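Long-range contacts in MdcA (Pseudomonas aeruginosa, PDB 5VIT), which is the alpha subunit of malonate decarboxylase and probably acts as the transferase that loads malonate onto the enzyme's acyl carrier protein: residues D51-E56 / L81-P86; P147-V152 / D183-V188. One frame throughout, in Å; residues are numbered along the deposited sequence.

Contact 1: D51-E56 / L81-P86; sequences DRVVLE and LHMIMP
Arg-52 and His-82 sit side by side on neighbouring parallel strands and point the same way. The arginine CG is anti to its own carbonyl carbon (chi1 -70°), and the chain runs extended from CG to NE beside the imidazole. Arg-52 CB lies 4.1 Å from Ile-84 CD1. Arg-52 CG comes 3.8 Å from His-82 ND1, oblique to the ring. NE does not bond to the ring directly. A water at the ring edge, in the ring plane, bridges them: it accepts from Arg-52 NE and lies 2.8 Å from His-82 ND1. The guanidinium plane stands 84° to the ring. Arg-52 NH1, at the tip, donates a hydrogen bond to Ile-146 O.

Val-53 and Met-83 pair on the other face. The methionine chain bends at chi2 and chi3, which turns CE back over Val-53. Met-83 CE is 3.3 Å from Val-53 CB, a tight carbon contact. Leu-81 CD1 packs on Val-53 CG2.

The backbones bond in parallel register. Val-53 N gives to His-82 O at 2.7 Å and Ile-84 N to Val-53 O at 3.0 Å. The last bond, Leu-55 N to Ile-84 O, is weak.

His-82 NE2 is held by Asp-106 of strand 102-107. Strands 52-55 and 81-85 are joined through helix 64-70 as a beta-alpha-beta unit. Helix 91-98 packs on Met-83 and Met-85, and strand 149-154 flanks strand 52-55.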
# COMPACT_ATOMS: atom_id res chain seq x y z
N ASP A 51 -2.99 17.06 -51.58
CA ASP A 51 -3.95 17.63 -50.65
C ASP A 51 -3.83 17.06 -49.24
O ASP A 51 -3.54 15.86 -49.05
CB ASP A 51 -5.38 17.40 -51.16
CG ASP A 51 -5.91 18.58 -51.95
OD1 ASP A 51 -5.12 19.52 -52.19
OD2 ASP A 51 -7.11 18.55 -52.33
N ARG A 52 -4.02 17.95 -48.27
CA ARG A 52 -4.24 17.55 -46.88
C ARG A 52 -5.70 17.20 -46.73
O ARG A 52 -6.58 18.06 -46.88
CB ARG A 52 -3.83 18.67 -45.92
CG ARG A 52 -2.34 18.91 -45.84
CD ARG A 52 -2.06 20.18 -45.06
NE ARG A 52 -0.62 20.45 -44.96
CZ ARG A 52 -0.11 21.63 -44.63
NH1 ARG A 52 -0.92 22.66 -44.38
NH2 ARG A 52 1.21 21.79 -44.56
N VAL A 53 -5.99 15.94 -46.45
CA VAL A 53 -7.38 15.50 -46.42
C VAL A 53 -7.76 14.96 -45.05
O VAL A 53 -7.21 13.96 -44.59
CB VAL A 53 -7.67 14.42 -47.48
CG1 VAL A 53 -9.11 13.98 -47.39
CG2 VAL A 53 -7.32 14.92 -48.88
N VAL A 54 -8.69 15.64 -44.41
CA VAL A 54 -9.25 15.18 -43.16
C VAL A 54 -10.33 14.16 -43.50
O VAL A 54 -11.20 14.43 -44.32
CB VAL A 54 -9.81 16.35 -42.35
CG1 VAL A 54 -10.69 15.84 -41.24
CG2 VAL A 54 -8.67 17.17 -41.78
N LEU A 55 -10.25 12.98 -42.88
CA LEU A 55 -11.15 11.86 -43.19
C LEU A 55 -11.64 11.21 -41.91
O LEU A 55 -10.84 10.70 -41.11
CB LEU A 55 -10.45 10.81 -44.06
CG LEU A 55 -11.19 9.48 -44.24
CD1 LEU A 55 -12.65 9.70 -44.75
CD2 LEU A 55 -10.41 8.54 -45.16
N GLU A 56 -12.95 11.20 -41.71
CA GLU A 56 -13.47 10.78 -40.43
C GLU A 56 -13.35 9.29 -40.26
O GLU A 56 -14.12 8.47 -40.80
CB GLU A 56 -14.90 11.24 -40.22
CG GLU A 56 -14.90 12.62 -39.59
CD GLU A 56 -16.26 13.10 -39.21
OE1 GLU A 56 -17.27 12.47 -39.60
OE2 GLU A 56 -16.32 14.14 -38.52
N LEU A 81 -1.54 12.04 -51.24
CA LEU A 81 -2.45 12.70 -50.31
C LEU A 81 -1.90 12.66 -48.88
O LEU A 81 -1.34 11.66 -48.42
CB LEU A 81 -3.82 12.04 -50.37
CG LEU A 81 -4.69 12.29 -51.60
CD1 LEU A 81 -6.15 11.92 -51.32
CD2 LEU A 81 -4.57 13.75 -52.06
N HIS A 82 -2.05 13.78 -48.18
CA HIS A 82 -1.64 13.88 -46.78
C HIS A 82 -2.89 13.65 -45.92
O HIS A 82 -3.75 14.53 -45.85
CB HIS A 82 -0.99 15.24 -46.51
CG HIS A 82 -0.47 15.41 -45.11
ND1 HIS A 82 0.32 16.47 -44.75
CD2 HIS A 82 -0.64 14.66 -44.00
CE1 HIS A 82 0.63 16.37 -43.46
NE2 HIS A 82 0.06 15.28 -42.99
N MET A 83 -2.99 12.47 -45.32
CA MET A 83 -4.16 12.09 -44.54
C MET A 83 -4.05 12.57 -43.09
O MET A 83 -3.04 12.34 -42.42
CB MET A 83 -4.39 10.57 -44.55
CG MET A 83 -4.78 9.96 -45.92
SD MET A 83 -6.31 10.59 -46.68
CE MET A 83 -5.58 11.83 -47.67
N ILE A 84 -5.10 13.24 -42.63
CA ILE A 84 -5.22 13.65 -41.25
C ILE A 84 -6.43 12.97 -40.63
O ILE A 84 -7.59 13.31 -40.92
CB ILE A 84 -5.36 15.18 -41.12
CG1 ILE A 84 -4.15 15.87 -41.76
CG2 ILE A 84 -5.55 15.54 -39.64
CD1 ILE A 84 -4.36 17.37 -42.04
N MET A 85 -6.16 11.98 -39.78
CA MET A 85 -7.22 11.15 -39.23
C MET A 85 -7.10 11.04 -37.71
O MET A 85 -6.05 10.67 -37.21
CB MET A 85 -7.20 9.77 -39.88
CG MET A 85 -7.12 9.81 -41.39
SD MET A 85 -7.40 8.20 -42.13
CE MET A 85 -9.01 7.78 -41.44
N PRO A 86 -8.17 11.39 -36.98
CA PRO A 86 -8.15 11.17 -35.53
C PRO A 86 -7.94 9.70 -35.20
O PRO A 86 -7.09 9.36 -34.37
CB PRO A 86 -9.54 11.65 -35.08
CG PRO A 86 -9.92 12.67 -36.12
CD PRO A 86 -9.35 12.17 -37.42
O HOH W 1 1.48 18.37 -46.39

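Contact 2: P147-V152 / D183-V188; sequences PNVALV and DGIVIV
Leu-151 and Ile-187 meet on one face of the parallel beta-sheet of a probably Rossmann-like alpha/beta domain. They lie side by side, with Leu-151 CD2 3.7 Å from Ile-187 CD1. The leucine CG is anti to the carbonyl carbon (chi1 -52°), and CD2 also touches Ile-187 CB. Val-149 and Ile-185 share this face. There the closer touch is to the backbone: Val-149 CG1 is 3.4 Å from Ile-185 O. Ala-150, Val-186, Val-152 and Val-188 point to the other face.

Four backbone bonds set this register. Ile-185 N gives to Asn-148 O at 2.7 Å, and Ala-150 N to Ile-185 O at 2.8 Å. Ile-187 N gives to Ala-150 O nearly along the C=O axis, and Val-152 N to Ile-187 O at 3.0 Å. At the start of the pair, Gly-184 CA lies 3.1 Å from Asn-148 O. Having no side chain, the glycine leaves room for this carbonyl oxygen.

Farther out, helix 13-23 lies against Val-149 and Ile-185 through Arg-21. Helix 172-180 packs on the other face, with Thr-179 against Ala-150 and Val-186 and Val-176 against Val-152. Asn-148 OD1 accepts from Arg-52 N, which ties the loop just before strand 149-154 to the first residue of strand 52-55.

Val-152 CG1 is anti to the carbonyl carbon (chi1 -56°). This puts Val-152 CG2 in the crowded position between N and C, where it meets Val-188 CG2 at 3.5 Å.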
# COMPACT_ATOMS: atom_id res chain seq x y z
N PRO A 147 -6.22 22.14 -43.44
CA PRO A 147 -6.48 21.11 -44.44
C PRO A 147 -7.09 21.67 -45.72
O PRO A 147 -7.62 22.78 -45.73
CB PRO A 147 -7.44 20.16 -43.72
CG PRO A 147 -8.17 21.04 -42.74
CD PRO A 147 -7.26 22.19 -42.39
N ASN A 148 -6.99 20.91 -46.81
CA ASN A 148 -7.61 21.29 -48.07
C ASN A 148 -9.04 20.77 -48.18
O ASN A 148 -9.92 21.47 -48.70
CB ASN A 148 -6.79 20.78 -49.24
CG ASN A 148 -5.38 21.30 -49.22
OD1 ASN A 148 -4.44 20.57 -48.92
ND2 ASN A 148 -5.22 22.59 -49.53
N VAL A 149 -9.25 19.54 -47.70
CA VAL A 149 -10.54 18.86 -47.84
C VAL A 149 -10.96 18.18 -46.52
O VAL A 149 -10.12 17.64 -45.81
CB VAL A 149 -10.50 17.79 -48.97
CG1 VAL A 149 -11.86 17.15 -49.18
CG2 VAL A 149 -10.01 18.41 -50.28
N ALA A 150 -12.24 18.24 -46.18
CA ALA A 150 -12.74 17.39 -45.10
C ALA A 150 -13.82 16.41 -45.61
O ALA A 150 -14.77 16.81 -46.28
CB ALA A 150 -13.29 18.23 -43.96
N LEU A 151 -13.64 15.14 -45.27
CA LEU A 151 -14.59 14.08 -45.61
C LEU A 151 -15.24 13.58 -44.32
O LEU A 151 -14.63 12.82 -43.56
CB LEU A 151 -13.88 12.94 -46.34
CG LEU A 151 -13.06 13.41 -47.53
CD1 LEU A 151 -12.28 12.27 -48.17
CD2 LEU A 151 -13.98 14.10 -48.54
N VAL A 152 -16.47 14.02 -44.05
CA VAL A 152 -17.07 13.74 -42.75
C VAL A 152 -18.48 13.20 -42.91
O VAL A 152 -19.00 13.13 -44.03
CB VAL A 152 -17.07 15.01 -41.83
CG1 VAL A 152 -15.66 15.56 -41.66
CG2 VAL A 152 -18.01 16.08 -42.34
N ASP A 183 -11.17 28.34 -47.09
CA ASP A 183 -11.45 28.08 -48.51
C ASP A 183 -11.19 26.63 -48.88
O ASP A 183 -10.94 26.32 -50.04
CB ASP A 183 -10.63 29.02 -49.41
CG ASP A 183 -10.80 30.50 -49.04
OD1 ASP A 183 -11.92 31.02 -49.26
OD2 ASP A 183 -9.83 31.13 -48.53
N GLY A 184 -11.24 25.74 -47.89
CA GLY A 184 -11.08 24.31 -48.14
C GLY A 184 -12.41 23.72 -48.58
O GLY A 184 -13.40 24.44 -48.64
N ILE A 185 -12.44 22.43 -48.89
CA ILE A 185 -13.67 21.82 -49.38
C ILE A 185 -14.26 20.78 -48.40
O ILE A 185 -13.57 19.84 -48.00
CB ILE A 185 -13.44 21.19 -50.77
CG1 ILE A 185 -13.48 22.29 -51.84
CG2 ILE A 185 -14.48 20.08 -51.07
CD1 ILE A 185 -13.20 21.83 -53.22
N VAL A 186 -15.53 20.98 -48.02
CA VAL A 186 -16.20 20.11 -47.04
C VAL A 186 -17.29 19.20 -47.64
O VAL A 186 -18.35 19.67 -48.05
CB VAL A 186 -16.83 20.93 -45.90
CG1 VAL A 186 -17.64 20.01 -44.98
CG2 VAL A 186 -15.76 21.66 -45.11
N ILE A 187 -17.03 17.90 -47.64
CA ILE A 187 -17.99 16.92 -48.15
C ILE A 187 -18.53 16.07 -47.02
O ILE A 187 -17.77 15.45 -46.28
CB ILE A 187 -17.35 16.00 -49.20
CG1 ILE A 187 -16.67 16.80 -50.30
CG2 ILE A 187 -18.40 15.07 -49.80
CD1 ILE A 187 -15.78 15.95 -51.19
N VAL A 188 -19.85 16.05 -46.89
CA VAL A 188 -20.53 15.33 -45.82
C VAL A 188 -21.39 14.19 -46.39
O VAL A 188 -22.24 14.41 -47.24
CB VAL A 188 -21.41 16.30 -44.99
CG1 VAL A 188 -22.19 15.59 -43.91
CG2 VAL A 188 -20.54 17.41 -44.39

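Overall arrangement
Contacts 1 and 2 lie in one parallel sheet, with centres about 9 Å apart. Across it the strands run in the order 185-190, 149-154, 52-55, 81-85. Strands 149-154 and 52-55 are the inner pair and join the two contacts. Val-54 O lies 2.7 Å from Leu-151 N, a probable hydrogen bond, and Glu-56 packs on Val-152. Contact 1 closes before contact 2 opens. From strand 52-55 the chain runs outward through 81-85, 102-107 and 127-131, then returns to lay 149-154 on the other side of 52-55, followed by 185-190. The strand order thus reverses between 52-55 and 149-154, a switch point where alpha/beta proteins often have a cleft at the strands' carboxyl ends.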